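Local coordinates for RegF protein (Neisseria gonorrhoeae, PDB 4HOJ) that binds glutathione and calcium and, as a glutathione-transferase-fold homologue named stringent starvation protein A, probably acts in the bacterial starvation response, at residues Leu178-Ala181 and Glu182-Gln186; Glu192-Pro196 and Ala197-Met201; Glu41-Ala44 and Val45-Pro48. All blocks are in the same frame, centred on the assembly; numbering follows the deposited sequence.

Interaction 1 of 3, residues Leu178-Ala181 and Glu182-Gln186; sequences LKYA and ERIFQ. With CA (calcium ion), chain E.
Four successive i to i+4 backbone hydrogen bonds carry helix 175-185 from Leu178-Ala181 into Glu182-Gln186, from Glu182 N to Leu178 O (3.0 Å) through to Phe185 N to Ala181 O (3.0 Å). On the buried side, CG1 of Ile184 lies over one face of the Tyr180 ring, 4.0 Å from its centroid and 22° off the normal, a CH-pi contact. The Tyr180 hydroxyl is hydrogen-bonded to Asp153. At the next residue, one turn beyond Ala181, the Phe185 ring lays one face over Ala181 O, while its CZ meets Ala181 CB at 3.7 Å. Arg183 bends at chi3 (-44°), which turns its guanidinium back over Tyr180 CA; NH1 reaches Lys179 CG at 3.7 Å, and NH2 bonds Lys142 O. Lys179 NZ and Arg183 NH1 stay 5.1 Å apart. At the metal, Glu182 folds at chi2 (-51°) to bring OE2 within 2.4 Å of the calcium ion, which also takes a water at 2.5 Å, and OE1 forms a salt bridge with Arg202. The carboxylate is thus shared between a metal and an arginine, which probably stabilises its negative charge and fixes its rotation.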
ATOM      1  N   LEU A 178      22.654   2.655 -12.495  1.00 21.11           N
ATOM      2  CA  LEU A 178      23.510   1.486 -12.277  1.00 20.93           C
ATOM      3  C   LEU A 178      24.640   1.793 -11.279  1.00 21.74           C
ATOM      4  O   LEU A 178      25.013   0.916 -10.491  1.00 20.37           O
ATOM      5  CB  LEU A 178      24.100   1.000 -13.609  1.00 23.69           C
ATOM      6  CG  LEU A 178      23.036   0.423 -14.566  1.00 22.92           C
ATOM      7  CD1 LEU A 178      23.704  -0.017 -15.858  1.00 31.14           C
ATOM      8  CD2 LEU A 178      22.324  -0.736 -13.942  1.00 21.93           C
ATOM      9  N   LYS A 179      25.144   3.018 -11.288  1.00 23.57           N
ATOM     10  CA  LYS A 179      26.173   3.410 -10.322  1.00 23.65           C
ATOM     11  C   LYS A 179      25.557   3.426  -8.922  1.00 22.13           C
ATOM     12  O   LYS A 179      26.156   2.916  -7.960  1.00 25.64           O
ATOM     13  CB  LYS A 179      26.777   4.774 -10.681  1.00 27.29           C
ATOM     14  CG  LYS A 179      27.713   5.321  -9.586  1.00 35.92           C
ATOM     15  CD  LYS A 179      28.586   6.466 -10.042  1.00 42.77           C
ATOM     16  CE  LYS A 179      29.338   7.059  -8.855  1.00 42.34           C
ATOM     17  NZ  LYS A 179      30.504   7.854  -9.294  1.00 48.51           N
ATOM     18  N   TYR A 180      24.363   4.005  -8.808  1.00 21.26           N
ATOM     19  CA  TYR A 180      23.585   3.907  -7.574  1.00 22.64           C
ATOM     20  C   TYR A 180      23.382   2.459  -7.107  1.00 18.02           C
ATOM     21  O   TYR A 180      23.590   2.159  -5.914  1.00 18.72           O
ATOM     22  CB  TYR A 180      22.225   4.642  -7.718  1.00 20.77           C
ATOM     23  CG  TYR A 180      21.133   4.175  -6.773  1.00 18.59           C
ATOM     24  CD1 TYR A 180      20.997   4.715  -5.482  1.00 18.36           C
ATOM     25  CD2 TYR A 180      20.231   3.188  -7.169  1.00 17.65           C
ATOM     26  CE1 TYR A 180      20.001   4.295  -4.636  1.00 17.11           C
ATOM     27  CE2 TYR A 180      19.249   2.766  -6.328  1.00 19.11           C
ATOM     28  CZ  TYR A 180      19.134   3.311  -5.065  1.00 16.77           C
ATOM     29  OH  TYR A 180      18.129   2.872  -4.235  1.00 19.85           O
ATOM     30  N   ALA A 181      22.990   1.569  -8.015  1.00 17.20           N
ATOM     31  CA  ALA A 181      22.745   0.198  -7.608  1.00 15.78           C
ATOM     32  C   ALA A 181      24.037  -0.375  -7.020  1.00 16.64           C
ATOM     33  O   ALA A 181      23.963  -1.057  -6.015  1.00 15.73           O
ATOM     34  CB  ALA A 181      22.294  -0.629  -8.769  1.00 15.53           C
ATOM     35  N   GLU A 182      25.186  -0.148  -7.649  1.00 18.46           N
ATOM     36  CA  GLU A 182      26.458  -0.632  -7.077  1.00 19.27           C
ATOM     37  C   GLU A 182      26.741  -0.118  -5.653  1.00 20.97           C
ATOM     38  O   GLU A 182      27.265  -0.870  -4.799  1.00 22.11           O
ATOM     39  CB  GLU A 182      27.644  -0.349  -8.012  1.00 22.48           C
ATOM     40  CG  GLU A 182      27.536  -1.078  -9.351  1.00 28.19           C
ATOM     41  CD  GLU A 182      27.252  -2.579  -9.233  1.00 35.58           C
ATOM     42  OE1 GLU A 182      27.903  -3.293  -8.421  1.00 33.37           O
ATOM     43  OE2 GLU A 182      26.351  -3.050  -9.964  1.00 42.55           O
ATOM     44  N   ARG A 183      26.385   1.122  -5.360  1.00 20.10           N
ATOM     45  CA  ARG A 183      26.528   1.616  -3.995  1.00 23.87           C
ATOM     46  C   ARG A 183      25.645   0.846  -3.019  1.00 22.91           C
ATOM     47  O   ARG A 183      26.123   0.514  -1.940  1.00 22.39           O
ATOM     48  CB  ARG A 183      26.248   3.109  -3.922  1.00 27.75           C
ATOM     49  CG  ARG A 183      27.477   3.927  -4.313  1.00 34.29           C
ATOM     50  CD  ARG A 183      27.350   5.380  -3.871  1.00 40.86           C
ATOM     51  NE  ARG A 183      26.010   5.886  -4.160  1.00 32.04           N
ATOM     52  CZ  ARG A 183      25.656   6.410  -5.325  1.00 31.02           C
ATOM     53  NH1 ARG A 183      26.543   6.522  -6.312  1.00 42.68           N
ATOM     54  NH2 ARG A 183      24.430   6.842  -5.507  1.00 31.63           N
ATOM     55  N   ILE A 184      24.388   0.563  -3.387  1.00 16.82           N
ATOM     56  CA  ILE A 184      23.538  -0.211  -2.517  1.00 15.27           C
ATOM     57  C   ILE A 184      24.140  -1.597  -2.285  1.00 15.36           C
ATOM     58  O   ILE A 184      24.158  -2.106  -1.144  1.00 14.67           O
ATOM     59  CB  ILE A 184      22.152  -0.367  -3.146  1.00 13.81           C
ATOM     60  CG1 ILE A 184      21.536   1.015  -3.346  1.00 16.52           C
ATOM     61  CG2 ILE A 184      21.247  -1.256  -2.245  1.00 14.00           C
ATOM     62  CD1 ILE A 184      21.443   1.875  -2.045  1.00 21.62           C
ATOM     63  N   PHE A 185      24.659  -2.210  -3.351  1.00 15.11           N
ATOM     64  CA  PHE A 185      25.090  -3.605  -3.246  1.00 13.26           C
ATOM     65  C   PHE A 185      26.395  -3.731  -2.455  1.00 14.90           C
ATOM     66  O   PHE A 185      26.698  -4.847  -1.988  1.00 17.15           O
ATOM     67  CB  PHE A 185      25.343  -4.226  -4.607  1.00 15.51           C
ATOM     68  CG  PHE A 185      24.163  -4.168  -5.563  1.00 11.71           C
ATOM     69  CD1 PHE A 185      22.819  -4.165  -5.116  1.00 11.65           C
ATOM     70  CD2 PHE A 185      24.429  -4.161  -6.937  1.00 13.33           C
ATOM     71  CE1 PHE A 185      21.785  -4.146  -6.089  1.00 12.81           C
ATOM     72  CE2 PHE A 185      23.407  -4.126  -7.861  1.00 13.66           C
ATOM     73  CZ  PHE A 185      22.073  -4.114  -7.413  1.00 12.92           C
ATOM     74  N   GLN A 186      27.111  -2.617  -2.267  1.00 16.37           N
ATOM     75  CA  GLN A 186      28.299  -2.645  -1.438  1.00 20.39           C
ATOM     76  C   GLN A 186      27.974  -2.564   0.041  1.00 16.84           C
ATOM     77  O   GLN A 186      28.860  -2.681   0.872  1.00 20.07           O
ATOM     78  CB  GLN A 186      29.232  -1.518  -1.861  1.00 23.97           C
ATOM     79  CG  GLN A 186      29.809  -1.835  -3.238  1.00 32.97           C
ATOM     80  CD  GLN A 186      30.531  -0.682  -3.924  1.00 43.62           C
ATOM     81  OE1 GLN A 186      30.553   0.463  -3.435  1.00 47.18           O
ATOM     82  NE2 GLN A 186      31.132  -0.984  -5.082  1.00 45.03           N
TER
HETATM   83 CA    CA E 304      24.846  -1.880 -11.401  1.00 61.13          CA
HETATM   84  O   HOH W   1      23.910  -3.832 -12.564  1.00 42.05           O

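Interaction 2 of 3, residues Glu192-Pro196 and Ala197-Met201; sequences EALTP and AEKAM
Glu198 reaches back over Thr195 to close a capping box at the start of helix 196-199. Its CB lies 3.9 Å from Leu194 CD2 and also touches Thr195 O. CG comes next, 3.6 Å from Thr195 OG1, and CD passes the same hydroxyl oxygen. From there the extended chain delivers OE1 to Thr195 N at 3.0 Å in a nearly straight bond, 170° at the hydrogen; the N-H arrives on the anti side of the carboxylate, 29° out of its plane. The other half of the box is Glu198 N to Thr195 OG1, 3.1 Å. That oxygen sits between its own backbone N and carbonyl carbon (chi1 73°), turned to the first turn of the helix, and is also hydrogen-bonded to Ile10 O. Thr195 O accepts from Lys199 N at 2.9 Å, and the aliphatic part of Lys199 lies across Leu194, CG to CB 3.8 Å. Beyond the box, OE1 has a salt bridge to Arg19 of helix 13-25 and OE2 another to Arg162, just past helix 151-161. Leu194 packs on His16 and Trp161, so the capped turn joins the helix that follows strand 5-8 to helix 151-161 of the C-terminal region.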
ATOM      1  N   GLU A 192      25.142  -9.431   3.415  1.00 14.14           N
ATOM      2  CA  GLU A 192      24.677 -10.411   4.400  1.00 14.29           C
ATOM      3  C   GLU A 192      23.326 -11.002   4.068  1.00 11.87           C
ATOM      4  O   GLU A 192      23.057 -12.168   4.325  1.00 14.56           O
ATOM      5  CB  GLU A 192      24.540  -9.792   5.787  1.00 14.61           C
ATOM      6  CG  GLU A 192      25.832  -9.409   6.481  1.00 18.82           C
ATOM      7  CD  GLU A 192      25.554  -8.720   7.814  1.00 25.12           C
ATOM      8  OE1 GLU A 192      24.853  -7.682   7.870  1.00 24.41           O
ATOM      9  OE2 GLU A 192      26.056  -9.210   8.834  1.00 32.58           O
ATOM     10  N   ALA A 193      22.432 -10.183   3.526  1.00 11.05           N
ATOM     11  CA  ALA A 193      21.090 -10.606   3.212  1.00  9.90           C
ATOM     12  C   ALA A 193      20.936 -11.520   2.026  1.00  9.97           C
ATOM     13  O   ALA A 193      19.917 -12.240   1.909  1.00 11.84           O
ATOM     14  CB  ALA A 193      20.222  -9.392   2.999  1.00 10.10           C
ATOM     15  N   LEU A 194      21.940 -11.563   1.135  1.00 10.11           N
ATOM     16  CA  LEU A 194      21.854 -12.425  -0.058  1.00 10.07           C
ATOM     17  C   LEU A 194      21.891 -13.884   0.345  1.00 10.42           C
ATOM     18  O   LEU A 194      22.737 -14.308   1.154  1.00 11.58           O
ATOM     19  CB  LEU A 194      23.062 -12.160  -0.970  1.00 11.22           C
ATOM     20  CG  LEU A 194      23.072 -10.792  -1.686  1.00 10.29           C
ATOM     21  CD1 LEU A 194      24.457 -10.577  -2.297  1.00 12.05           C
ATOM     22  CD2 LEU A 194      22.008 -10.737  -2.761  1.00 11.04           C
ATOM     23  N   THR A 195      21.011 -14.674  -0.247  1.00  9.16           N
ATOM     24  CA  THR A 195      21.171 -16.107  -0.125  1.00 10.78           C
ATOM     25  C   THR A 195      22.267 -16.626  -1.122  1.00  9.94           C
ATOM     26  O   THR A 195      22.628 -15.916  -2.078  1.00  9.85           O
ATOM     27  CB  THR A 195      19.834 -16.821  -0.422  1.00  8.90           C
ATOM     28  OG1 THR A 195      19.578 -16.747  -1.825  1.00  9.19           O
ATOM     29  CG2 THR A 195      18.651 -16.245   0.342  1.00  9.73           C
ATOM     30  N   PRO A 196      22.740 -17.876  -0.951  1.00 10.51           N
ATOM     31  CA  PRO A 196      23.662 -18.412  -1.959  1.00 10.72           C
ATOM     32  C   PRO A 196      23.085 -18.457  -3.348  1.00  9.99           C
ATOM     33  O   PRO A 196      23.782 -18.216  -4.318  1.00 13.16           O
ATOM     34  CB  PRO A 196      23.987 -19.825  -1.452  1.00 12.63           C
ATOM     35  CG  PRO A 196      23.673 -19.806  -0.055  1.00 14.86           C
ATOM     36  CD  PRO A 196      22.567 -18.800   0.183  1.00 12.34           C
ATOM     37  N   ALA A 197      21.753 -18.668  -3.436  1.00 10.08           N
ATOM     38  CA  ALA A 197      21.123 -18.681  -4.749  1.00 10.30           C
ATOM     39  C   ALA A 197      21.140 -17.285  -5.356  1.00  9.68           C
ATOM     40  O   ALA A 197      21.399 -17.129  -6.521  1.00 11.69           O
ATOM     41  CB  ALA A 197      19.672 -19.211  -4.608  1.00 13.95           C
ATOM     42  N   GLU A 198      20.912 -16.253  -4.531  1.00  9.37           N
ATOM     43  CA  GLU A 198      20.915 -14.887  -5.085  1.00 10.39           C
ATOM     44  C   GLU A 198      22.330 -14.446  -5.446  1.00  9.22           C
ATOM     45  O   GLU A 198      22.501 -13.710  -6.451  1.00 10.09           O
ATOM     46  CB  GLU A 198      20.290 -13.931  -4.060  1.00  9.58           C
ATOM     47  CG  GLU A 198      18.752 -14.056  -3.994  1.00  8.85           C
ATOM     48  CD  GLU A 198      18.182 -13.458  -2.753  1.00  8.30           C
ATOM     49  OE1 GLU A 198      18.904 -13.227  -1.736  1.00  9.44           O
ATOM     50  OE2 GLU A 198      16.951 -13.191  -2.761  1.00  8.74           O
ATOM     51  N   LYS A 199      23.343 -14.947  -4.712  1.00 11.04           N
ATOM     52  CA  LYS A 199      24.710 -14.657  -5.107  1.00 12.09           C
ATOM     53  C   LYS A 199      25.014 -15.191  -6.484  1.00 12.44           C
ATOM     54  O   LYS A 199      25.814 -14.560  -7.196  1.00 17.97           O
ATOM     55  CB  LYS A 199      25.683 -15.209  -4.066  1.00 12.29           C
ATOM     56  CG  LYS A 199      25.574 -14.424  -2.761  1.00 13.88           C
ATOM     57  CD  LYS A 199      26.649 -14.873  -1.765  1.00 16.28           C
ATOM     58  CE  LYS A 199      26.426 -14.128  -0.413  1.00 15.02           C
ATOM     59  NZ  LYS A 199      27.336 -14.764   0.593  1.00 15.92           N
ATOM     60  N   ALA A 200      24.391 -16.290  -6.878  1.00 11.77           N
ATOM     61  CA  ALA A 200      24.562 -16.858  -8.232  1.00 14.95           C
ATOM     62  C   ALA A 200      24.013 -15.997  -9.371  1.00 14.44           C
ATOM     63  O   ALA A 200      24.302 -16.229 -10.546  1.00 15.42           O
ATOM     64  CB  ALA A 200      23.937 -18.298  -8.316  1.00 16.32           C
ATOM     65  N   MET A 201      23.206 -14.997  -9.010  1.00 11.43           N
ATOM     66  CA  MET A 201      22.541 -14.105 -10.011  1.00 12.15           C
ATOM     67  C   MET A 201      23.409 -13.020 -10.606  1.00 12.02           C
ATOM     68  O   MET A 201      23.060 -12.479 -11.642  1.00 14.75           O
ATOM     69  CB  MET A 201      21.258 -13.450  -9.449  1.00 11.27           C
ATOM     70  CG  MET A 201      20.287 -14.472  -8.976  1.00 10.53           C
ATOM     71  SD  MET A 201      18.921 -13.627  -8.161  1.00 12.72           S
ATOM     72  CE  MET A 201      17.845 -15.011  -7.888  1.00 15.31           C
TER

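Interaction 3 of 3, residues Glu41-Ala44 and Val45-Pro48; sequences EDLA and VMNP
The last turn of helix 41-46 runs from Glu41-Ala44 into Val45-Pro48, where Asp42 O accepts from Met46 N at 3.1 Å and, weakly, from Val45 N. Leu43 O then takes Asn47 N at 2.9 Å, although Asn47 is the first residue to leave helical backbone angles. Its own carbonyl is turned back toward the helix, and Ala44 CA approaches Asn47 O at 3.4 Å in a CA-H...O contact.

Met46 carries most of the side-chain packing. Its chain leaves beside the backbone N and bends at chi3 (-65°), curling CE back to 3.6 Å from Asp42 O and 3.9 Å from Leu43 CA. The same methyl meets Leu43 CD1 at 4.2 Å, the two side chains crossing at about a right angle. Asp42 runs alongside Met46, pointing the same way, with Asp42 OD1 4.1 Å from Met46 CE, a loose approach. Roughly opposite Met46 CE across Asp42 O, Val45 brings CB to 3.5 Å from that oxygen, leaving that carbonyl, with one good and one weak N-H bond, lined by aliphatic carbon. Leu43 and Met46 both pack on Val54 of strand 54-57, and Met46 extends to Val61 of strand 60-63.

Asn47 holds its amide anti to the backbone N (chi1 178°), with CB against Leu43 O. The amide is gripped at both ends: OD1 accepts from Tyr49 N and ND2 donates to Gln51 O, which pins the chain leaving the helix. Pro48 packs on Arg98 of the second subunit.

This is the short helix of the thioredoxin-like N-terminal domain of glutathione transferases, lying between Lys39 and Gln51, both of which bind glutathione. Through its bonds to Tyr49 N and Gln51 O, Asn47 probably helps shape the loop leading to the glutathione site.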
ATOM      1  N   GLU A  41       1.527 -26.410   4.383  1.00 15.73           N
ATOM      2  CA  GLU A  41       0.141 -25.980   4.556  1.00 15.91           C
ATOM      3  C   GLU A  41       0.003 -24.789   5.502  1.00 16.31           C
ATOM      4  O   GLU A  41      -0.911 -23.980   5.353  1.00 17.97           O
ATOM      5  CB  GLU A  41      -0.729 -27.151   5.007  1.00 17.63           C
ATOM      6  CG  GLU A  41      -0.974 -28.122   3.895  1.00 19.75           C
ATOM      7  CD  GLU A  41      -1.744 -29.341   4.366  1.00 24.36           C
ATOM      8  OE1 GLU A  41      -2.143 -29.431   5.558  1.00 27.56           O
ATOM      9  OE2 GLU A  41      -1.948 -30.249   3.545  1.00 26.72           O
ATOM     10  N   ASP A  42       0.924 -24.638   6.441  1.00 15.51           N
ATOM     11  CA  ASP A  42       0.759 -23.546   7.379  1.00 17.07           C
ATOM     12  C   ASP A  42       1.022 -22.198   6.738  1.00 14.56           C
ATOM     13  O   ASP A  42       0.595 -21.173   7.281  1.00 16.20           O
ATOM     14  CB  ASP A  42       1.517 -23.735   8.689  1.00 20.48           C
ATOM     15  CG  ASP A  42       2.963 -23.538   8.570  1.00 29.09           C
ATOM     16  OD1 ASP A  42       3.580 -23.210   9.619  1.00 44.21           O
ATOM     17  OD2 ASP A  42       3.497 -23.690   7.451  1.00 27.69           O
ATOM     18  N   LEU A  43       1.720 -22.133   5.594  1.00 14.06           N
ATOM     19  CA  LEU A  43       1.867 -20.886   4.859  1.00 12.65           C
ATOM     20  C   LEU A  43       0.506 -20.247   4.537  1.00 12.94           C
ATOM     21  O   LEU A  43       0.342 -19.025   4.711  1.00 13.67           O
ATOM     22  CB  LEU A  43       2.710 -21.046   3.590  1.00 11.65           C
ATOM     23  CG  LEU A  43       3.128 -19.714   2.977  1.00 11.22           C
ATOM     24  CD1 LEU A  43       4.117 -18.869   3.856  1.00 13.77           C
ATOM     25  CD2 LEU A  43       3.759 -19.883   1.591  1.00 12.82           C
ATOM     26  N   ALA A  44      -0.456 -21.030   4.081  1.00 14.36           N
ATOM     27  CA  ALA A  44      -1.760 -20.455   3.768  1.00 14.74           C
ATOM     28  C   ALA A  44      -2.566 -20.079   5.018  1.00 15.52           C
ATOM     29  O   ALA A  44      -3.470 -19.258   4.928  1.00 20.41           O
ATOM     30  CB  ALA A  44      -2.536 -21.392   2.875  1.00 18.27           C
ATOM     31  N   VAL A  45      -2.262 -20.655   6.175  1.00 15.02           N
ATOM     32  CA  VAL A  45      -2.937 -20.253   7.403  1.00 16.79           C
ATOM     33  C   VAL A  45      -2.399 -18.881   7.825  1.00 18.21           C
ATOM     34  O   VAL A  45      -3.159 -18.012   8.281  1.00 19.98           O
ATOM     35  CB  VAL A  45      -2.675 -21.289   8.499  1.00 19.95           C
ATOM     36  CG1 VAL A  45      -3.318 -20.846   9.825  1.00 21.13           C
ATOM     37  CG2 VAL A  45      -3.268 -22.646   8.090  1.00 20.17           C
ATOM     38  N   MET A  46      -1.098 -18.661   7.666  1.00 15.00           N
ATOM     39  CA  MET A  46      -0.469 -17.382   8.026  1.00 14.29           C
ATOM     40  C   MET A  46      -0.805 -16.286   7.022  1.00 14.80           C
ATOM     41  O   MET A  46      -0.870 -15.102   7.364  1.00 16.73           O
ATOM     42  CB  MET A  46       1.071 -17.541   8.098  1.00 14.81           C
ATOM     43  CG  MET A  46       1.555 -18.328   9.319  1.00 17.68           C
ATOM     44  SD  MET A  46       3.324 -18.444   9.449  1.00 18.44           S
ATOM     45  CE  MET A  46       3.689 -19.420   7.996  1.00 24.18           C
ATOM     46  N   ASN A  47      -0.947 -16.641   5.762  1.00 12.34           N
ATOM     47  CA  ASN A  47      -1.063 -15.670   4.701  1.00 11.98           C
ATOM     48  C   ASN A  47      -2.132 -16.200   3.750  1.00 12.57           C
ATOM     49  O   ASN A  47      -1.903 -17.174   3.052  1.00 14.43           O
ATOM     50  CB  ASN A  47       0.285 -15.529   3.960  1.00 11.92           C
ATOM     51  CG  ASN A  47       0.205 -14.540   2.796  1.00 10.54           C
ATOM     52  OD1 ASN A  47      -0.881 -13.977   2.510  1.00 10.66           O
ATOM     53  ND2 ASN A  47       1.299 -14.332   2.104  1.00 11.14           N
ATOM     54  N   PRO A  48      -3.295 -15.543   3.651  1.00 14.17           N
ATOM     55  CA  PRO A  48      -4.319 -16.110   2.755  1.00 16.16           C
ATOM     56  C   PRO A  48      -3.929 -16.096   1.288  1.00 14.15           C
ATOM     57  O   PRO A  48      -4.494 -16.868   0.497  1.00 18.11           O
ATOM     58  CB  PRO A  48      -5.542 -15.198   2.984  1.00 18.37           C
ATOM     59  CG  PRO A  48      -4.968 -13.944   3.392  1.00 20.25           C
ATOM     60  CD  PRO A  48      -3.755 -14.286   4.275  1.00 17.36           C
TER

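All three are local helix contacts, each partly buried, but they serve different places in the fold. Interaction 1 spans the later turns of one helix of the C-terminal region, with aromatic packing on its inner side and a calcium ion on its partly exposed side. Interaction 2 follows later in the same region, about 16 Å away between centres; it begins a helix and depends on a buried carboxylate paired with arginines. Interaction 3 ends a helix in the N-terminal domain, across the chain's centre from interaction 1, and combines apolar packing on the sheet with an amide held by loop backbone. Interactions 2 and 3 lie near glutathione sites.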